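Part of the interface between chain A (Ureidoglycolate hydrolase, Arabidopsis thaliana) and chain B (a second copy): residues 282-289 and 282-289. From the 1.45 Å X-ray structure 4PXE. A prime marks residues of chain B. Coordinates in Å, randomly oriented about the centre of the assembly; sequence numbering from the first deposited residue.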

ATOM      1  N   THR A 282      -8.496  15.116   6.341  1.00 13.26           N
ATOM      2  CA  THR A 282      -7.242  14.475   5.954  1.00 13.60           C
ATOM      3  C   THR A 282      -7.539  13.205   5.175  1.00 13.64           C
ATOM      4  O   THR A 282      -8.478  12.470   5.491  1.00 16.10           O
ATOM      5  N   VAL A 283      -6.721  12.937   4.165  1.00 12.80           N
ATOM      6  CA  VAL A 283      -6.670  11.614   3.566  1.00 13.69           C
ATOM      7  C   VAL A 283      -5.360  10.955   3.997  1.00 12.54           C
ATOM      8  O   VAL A 283      -4.303  11.221   3.433  1.00 14.91           O
ATOM      9  N   GLY A 284      -5.439  10.107   5.022  1.00 12.68           N
ATOM     10  CA  GLY A 284      -4.257   9.445   5.548  1.00 15.64           C
ATOM     11  C   GLY A 284      -3.968   8.120   4.869  1.00 12.91           C
ATOM     12  O   GLY A 284      -2.853   7.616   4.944  1.00 12.55           O
ATOM     13  N   ILE A 285      -4.983   7.558   4.219  1.00 12.58           N
ATOM     14  CA  ILE A 285      -4.838   6.301   3.495  1.00 12.20           C
ATOM     15  C   ILE A 285      -5.334   6.472   2.062  1.00 12.96           C
ATOM     16  O   ILE A 285      -6.440   6.970   1.832  1.00 13.04           O
ATOM     17  N   LEU A 286      -4.491   6.087   1.106  1.00 11.84           N
ATOM     18  CA  LEU A 286      -4.860   6.107  -0.307  1.00 13.07           C
ATOM     19  C   LEU A 286      -4.111   4.937  -0.920  1.00 14.75           C
ATOM     20  O   LEU A 286      -2.882   4.988  -1.039  1.00 16.06           O
ATOM     21  N   GLU A 287      -4.849   3.893  -1.294  1.00 13.19           N
ATOM     22  CA  GLU A 287      -4.235   2.675  -1.815  1.00 15.55           C
ATOM     23  C   GLU A 287      -4.710   2.392  -3.221  1.00 15.69           C
ATOM     24  O   GLU A 287      -5.901   2.529  -3.524  1.00 16.75           O
ATOM     25  N   LEU A 288      -3.768   2.005  -4.074  1.00 12.74           N
ATOM     26  CA  LEU A 288      -4.077   1.640  -5.456  1.00 14.21           C
ATOM     27  C   LEU A 288      -3.965   0.138  -5.675  1.00 15.29           C
ATOM     28  O   LEU A 288      -3.084  -0.528  -5.128  1.00 17.06           O
ATOM     29  N   HIS A 289      -4.870  -0.387  -6.496  1.00 13.31           N
ATOM     30  CA  HIS A 289      -4.826  -1.776  -6.927  1.00 14.30           C
ATOM     31  C   HIS A 289      -4.834  -1.792  -8.448  1.00 14.30           C
ATOM     32  O   HIS A 289      -5.613  -1.072  -9.070  1.00 13.51           O
TER
ATOM     33  N   THR B 282       1.339   7.184 -16.727  1.00 11.97           N
ATOM     34  CA  THR B 282       0.520   6.531 -15.715  1.00 13.50           C
ATOM     35  C   THR B 282       1.212   6.602 -14.362  1.00 12.62           C
ATOM     36  O   THR B 282       2.444   6.485 -14.273  1.00 13.13           O
ATOM     37  N   VAL B 283       0.422   6.799 -13.315  1.00 10.86           N
ATOM     38  CA  VAL B 283       0.899   6.580 -11.953  1.00 12.23           C
ATOM     39  C   VAL B 283       0.264   5.286 -11.453  1.00 13.21           C
ATOM     40  O   VAL B 283      -0.910   5.264 -11.064  1.00 14.31           O
ATOM     41  N   GLY B 284       1.026   4.197 -11.508  1.00 13.61           N
ATOM     42  CA  GLY B 284       0.504   2.916 -11.079  1.00 13.49           C
ATOM     43  C   GLY B 284       0.799   2.580  -9.634  1.00 11.47           C
ATOM     44  O   GLY B 284       0.191   1.682  -9.067  1.00 12.59           O
ATOM     45  N   ILE B 285       1.752   3.297  -9.042  1.00 11.07           N
ATOM     46  CA  ILE B 285       2.097   3.096  -7.637  1.00 12.52           C
ATOM     47  C   ILE B 285       2.067   4.451  -6.961  1.00 12.79           C
ATOM     48  O   ILE B 285       2.675   5.406  -7.444  1.00 13.26           O
ATOM     49  N   LEU B 286       1.325   4.535  -5.861  1.00 13.61           N
ATOM     50  CA  LEU B 286       1.278   5.749  -5.047  1.00 14.75           C
ATOM     51  C   LEU B 286       1.081   5.266  -3.631  1.00 14.66           C
ATOM     52  O   LEU B 286      -0.006   4.784  -3.288  1.00 17.14           O
ATOM     53  N   GLU B 287       2.131   5.384  -2.821  1.00 14.56           N
ATOM     54  CA  GLU B 287       2.133   4.895  -1.444  1.00 16.54           C
ATOM     55  C   GLU B 287       2.324   6.026  -0.440  1.00 16.66           C
ATOM     56  O   GLU B 287       3.177   6.895  -0.619  1.00 16.33           O
ATOM     57  N   LEU B 288       1.517   6.007   0.617  1.00 14.04           N
ATOM     58  CA  LEU B 288       1.611   7.002   1.675  1.00 13.68           C
ATOM     59  C   LEU B 288       2.207   6.406   2.941  1.00 14.57           C
ATOM     60  O   LEU B 288       1.965   5.248   3.284  1.00 15.58           O
ATOM     61  N   HIS B 289       2.976   7.230   3.644  1.00 12.80           N
ATOM     62  CA  HIS B 289       3.540   6.872   4.932  1.00 13.28           C
ATOM     63  C   HIS B 289       3.187   7.993   5.918  1.00 12.62           C
ATOM     64  O   HIS B 289       3.303   9.172   5.585  1.00 13.12           O
TER

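The two copies meet through the same strand, running roughly antiparallel: the angle between their N-to-C directions is 157°, and the axes approach to 6.5 Å. The register is reciprocal, with the CA atoms of Ile285 and Leu288′ 6.7 Å apart, as are those of Leu288 and Ile285′. No direct hydrogen bond crosses between the stretches, so the contact rests on leucine packing and two bridging waters, and together the stretches bury 331 Å².

Along chain B, Thr282′ lies out of reach. Its side chain (chi1 m) comes closest to the other stretch at 8.0 Å (CG2 to Leu288 CD1), and its OG1 is hydrogen-bonded elsewhere in the structure. Val283′ (chi1 t) points its CA-to-CB bond sideways and contributes mainly backbone: its O lies 4.0 Å from Leu288 CD1. Gly284′ has no side chain to point, yet its O also lies 4.0 Å from Leu288 CD1, so this methyl rests against two successive carbonyls. Ile285′ (chi1 m, chi2 t) directs its CB away, and its side chain comes no nearer than 5.9 Å (CB to Leu288 CD1); the close approach is again through the main chain, with its C atom 4.1 Å from Leu288 CD1.

Leu286′ is the first residue whose CB points toward the other strand. Its CB lies 3.6 Å from Leu288 CD1, an apolar contact, and 64 Å² of the residue is covered; the side chain is chi1 t (-164°), chi2 t. Its backbone O lies 3.7 Å from Leu286 O; two carbonyl oxygens have no proton to share, and the polar link is made instead by water 2, which donates to Leu286′ O at 2.8 Å and accepts from Leu288 N at 2.9 Å.

Glu287′ (chi1 m, chi2 t) turns its CB away and remains exposed, its side chain no nearer than 6.2 Å (CB to Leu286 O), so the carboxylate has no polar partner in chain A's stretch. Leu288′ then points toward chain A again, as expected two residues on in an extended strand. Its chi1 m, chi2 t conformation carries CD1 to 3.7 Å from Leu286 CB, and the same methyl approaches Gly284 O at 3.9 Å and Val283 O at 4.1 Å. This repeats the Leu288 contacts with the chains exchanged, and 74 Å² of Leu288′ is covered. Its backbone N donates to water 1 at 2.9 Å, while that water donates to Leu286 O at 2.8 Å. His289′ (chi1 t, chi2 90°) directs its CB away and makes no contact.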

ATOM      1  CB  THR A 282      -6.441  14.073   7.219  1.00 13.36           C
ATOM      2  OG1 THR A 282      -6.393  15.173   8.139  1.00 13.25           O
ATOM      3  CG2 THR A 282      -5.020  13.645   6.884  1.00 13.97           C
ATOM      4  CB  VAL A 283      -6.762  11.696   2.034  1.00 12.33           C
ATOM      5  CG1 VAL A 283      -6.656  10.300   1.416  1.00 13.00           C
ATOM      6  CG2 VAL A 283      -8.069  12.391   1.620  1.00 15.07           C
ATOM      7  CB  ILE A 285      -5.607   5.161   4.193  1.00 12.75           C
ATOM      8  CG1 ILE A 285      -4.900   4.768   5.493  1.00 14.05           C
ATOM      9  CG2 ILE A 285      -5.771   3.951   3.257  1.00 15.76           C
ATOM     10  CD1 ILE A 285      -5.693   3.804   6.361  1.00 16.81           C
ATOM     11  CB  LEU A 286      -4.462   7.438  -0.965  1.00 13.75           C
ATOM     12  CG  LEU A 286      -5.113   7.791  -2.313  1.00 14.67           C
ATOM     13  CD1 LEU A 286      -4.786   9.221  -2.744  1.00 17.12           C
ATOM     14  CD2 LEU A 286      -4.697   6.819  -3.418  1.00 15.86           C
ATOM     15  CB  GLU A 287      -4.555   1.491  -0.908  1.00 17.29           C
ATOM     16  CG  GLU A 287      -4.023   1.665   0.512  1.00 20.21           C
ATOM     17  CD  GLU A 287      -4.438   0.547   1.445  1.00 33.15           C
ATOM     18  OE1 GLU A 287      -5.447  -0.129   1.157  1.00 37.81           O
ATOM     19  OE2 GLU A 287      -3.752   0.354   2.475  1.00 39.76           O
ATOM     20  CB  LEU A 288      -3.148   2.363  -6.424  1.00 12.88           C
ATOM     21  CG  LEU A 288      -3.040   3.886  -6.322  1.00 13.49           C
ATOM     22  CD1 LEU A 288      -2.047   4.442  -7.341  1.00 14.33           C
ATOM     23  CD2 LEU A 288      -4.432   4.527  -6.472  1.00 15.54           C
ATOM     24  CB  HIS A 289      -6.053  -2.530  -6.403  1.00 14.79           C
ATOM     25  CG  HIS A 289      -6.230  -3.890  -7.007  1.00 17.50           C
ATOM     26  ND1 HIS A 289      -5.621  -5.018  -6.499  1.00 18.49           N
ATOM     27  CD2 HIS A 289      -6.943  -4.301  -8.085  1.00 20.72           C
ATOM     28  CE1 HIS A 289      -5.955  -6.065  -7.233  1.00 20.96           C
ATOM     29  NE2 HIS A 289      -6.750  -5.656  -8.206  1.00 21.61           N
TER
ATOM     30  CB  THR B 282       0.324   5.035 -16.057  1.00 12.23           C
ATOM     31  OG1 THR B 282      -0.047   4.897 -17.433  1.00 12.51           O
ATOM     32  CG2 THR B 282      -0.756   4.404 -15.199  1.00 13.91           C
ATOM     33  CB  VAL B 283       0.537   7.736 -10.997  1.00 12.29           C
ATOM     34  CG1 VAL B 283       0.984   7.390  -9.570  1.00 14.96           C
ATOM     35  CG2 VAL B 283       1.166   9.043 -11.473  1.00 16.21           C
ATOM     36  CB  ILE B 285       3.493   2.461  -7.510  1.00 12.63           C
ATOM     37  CG1 ILE B 285       3.440   0.998  -7.966  1.00 13.40           C
ATOM     38  CG2 ILE B 285       4.000   2.549  -6.064  1.00 13.28           C
ATOM     39  CD1 ILE B 285       4.801   0.333  -8.077  1.00 16.08           C
ATOM     40  CB  LEU B 286       0.128   6.670  -5.480  1.00 15.69           C
ATOM     41  CG  LEU B 286       0.144   8.133  -5.007  1.00 15.91           C
ATOM     42  CD1 LEU B 286      -0.899   8.942  -5.749  1.00 18.57           C
ATOM     43  CD2 LEU B 286      -0.096   8.243  -3.499  1.00 19.78           C
ATOM     44  CB  GLU B 287       3.237   3.856  -1.262  1.00 17.97           C
ATOM     45  CG  GLU B 287       3.021   2.612  -2.103  1.00 21.97           C
ATOM     46  CD  GLU B 287       4.218   1.685  -2.108  1.00 36.27           C
ATOM     47  OE1 GLU B 287       5.268   2.057  -1.542  1.00 38.25           O
ATOM     48  OE2 GLU B 287       4.104   0.582  -2.687  1.00 40.75           O
ATOM     49  CB  LEU B 288       0.232   7.558   2.011  1.00 13.53           C
ATOM     50  CG  LEU B 288      -0.555   8.160   0.849  1.00 13.04           C
ATOM     51  CD1 LEU B 288      -1.867   8.715   1.368  1.00 16.60           C
ATOM     52  CD2 LEU B 288       0.249   9.247   0.157  1.00 14.22           C
ATOM     53  CB  HIS B 289       5.065   6.731   4.817  1.00 13.88           C
ATOM     54  CG  HIS B 289       5.767   6.639   6.138  1.00 18.19           C
ATOM     55  ND1 HIS B 289       6.007   5.438   6.772  1.00 18.61           N
ATOM     56  CD2 HIS B 289       6.266   7.601   6.951  1.00 18.59           C
ATOM     57  CE1 HIS B 289       6.628   5.665   7.918  1.00 20.22           C
ATOM     58  NE2 HIS B 289       6.798   6.968   8.048  1.00 21.20           N
TER
HETATM   59  O   HOH W   1      -0.567   4.040   0.227  1.00 16.14           O
HETATM   60  O   HOH W   2      -1.152   2.231  -2.932  1.00 16.07           O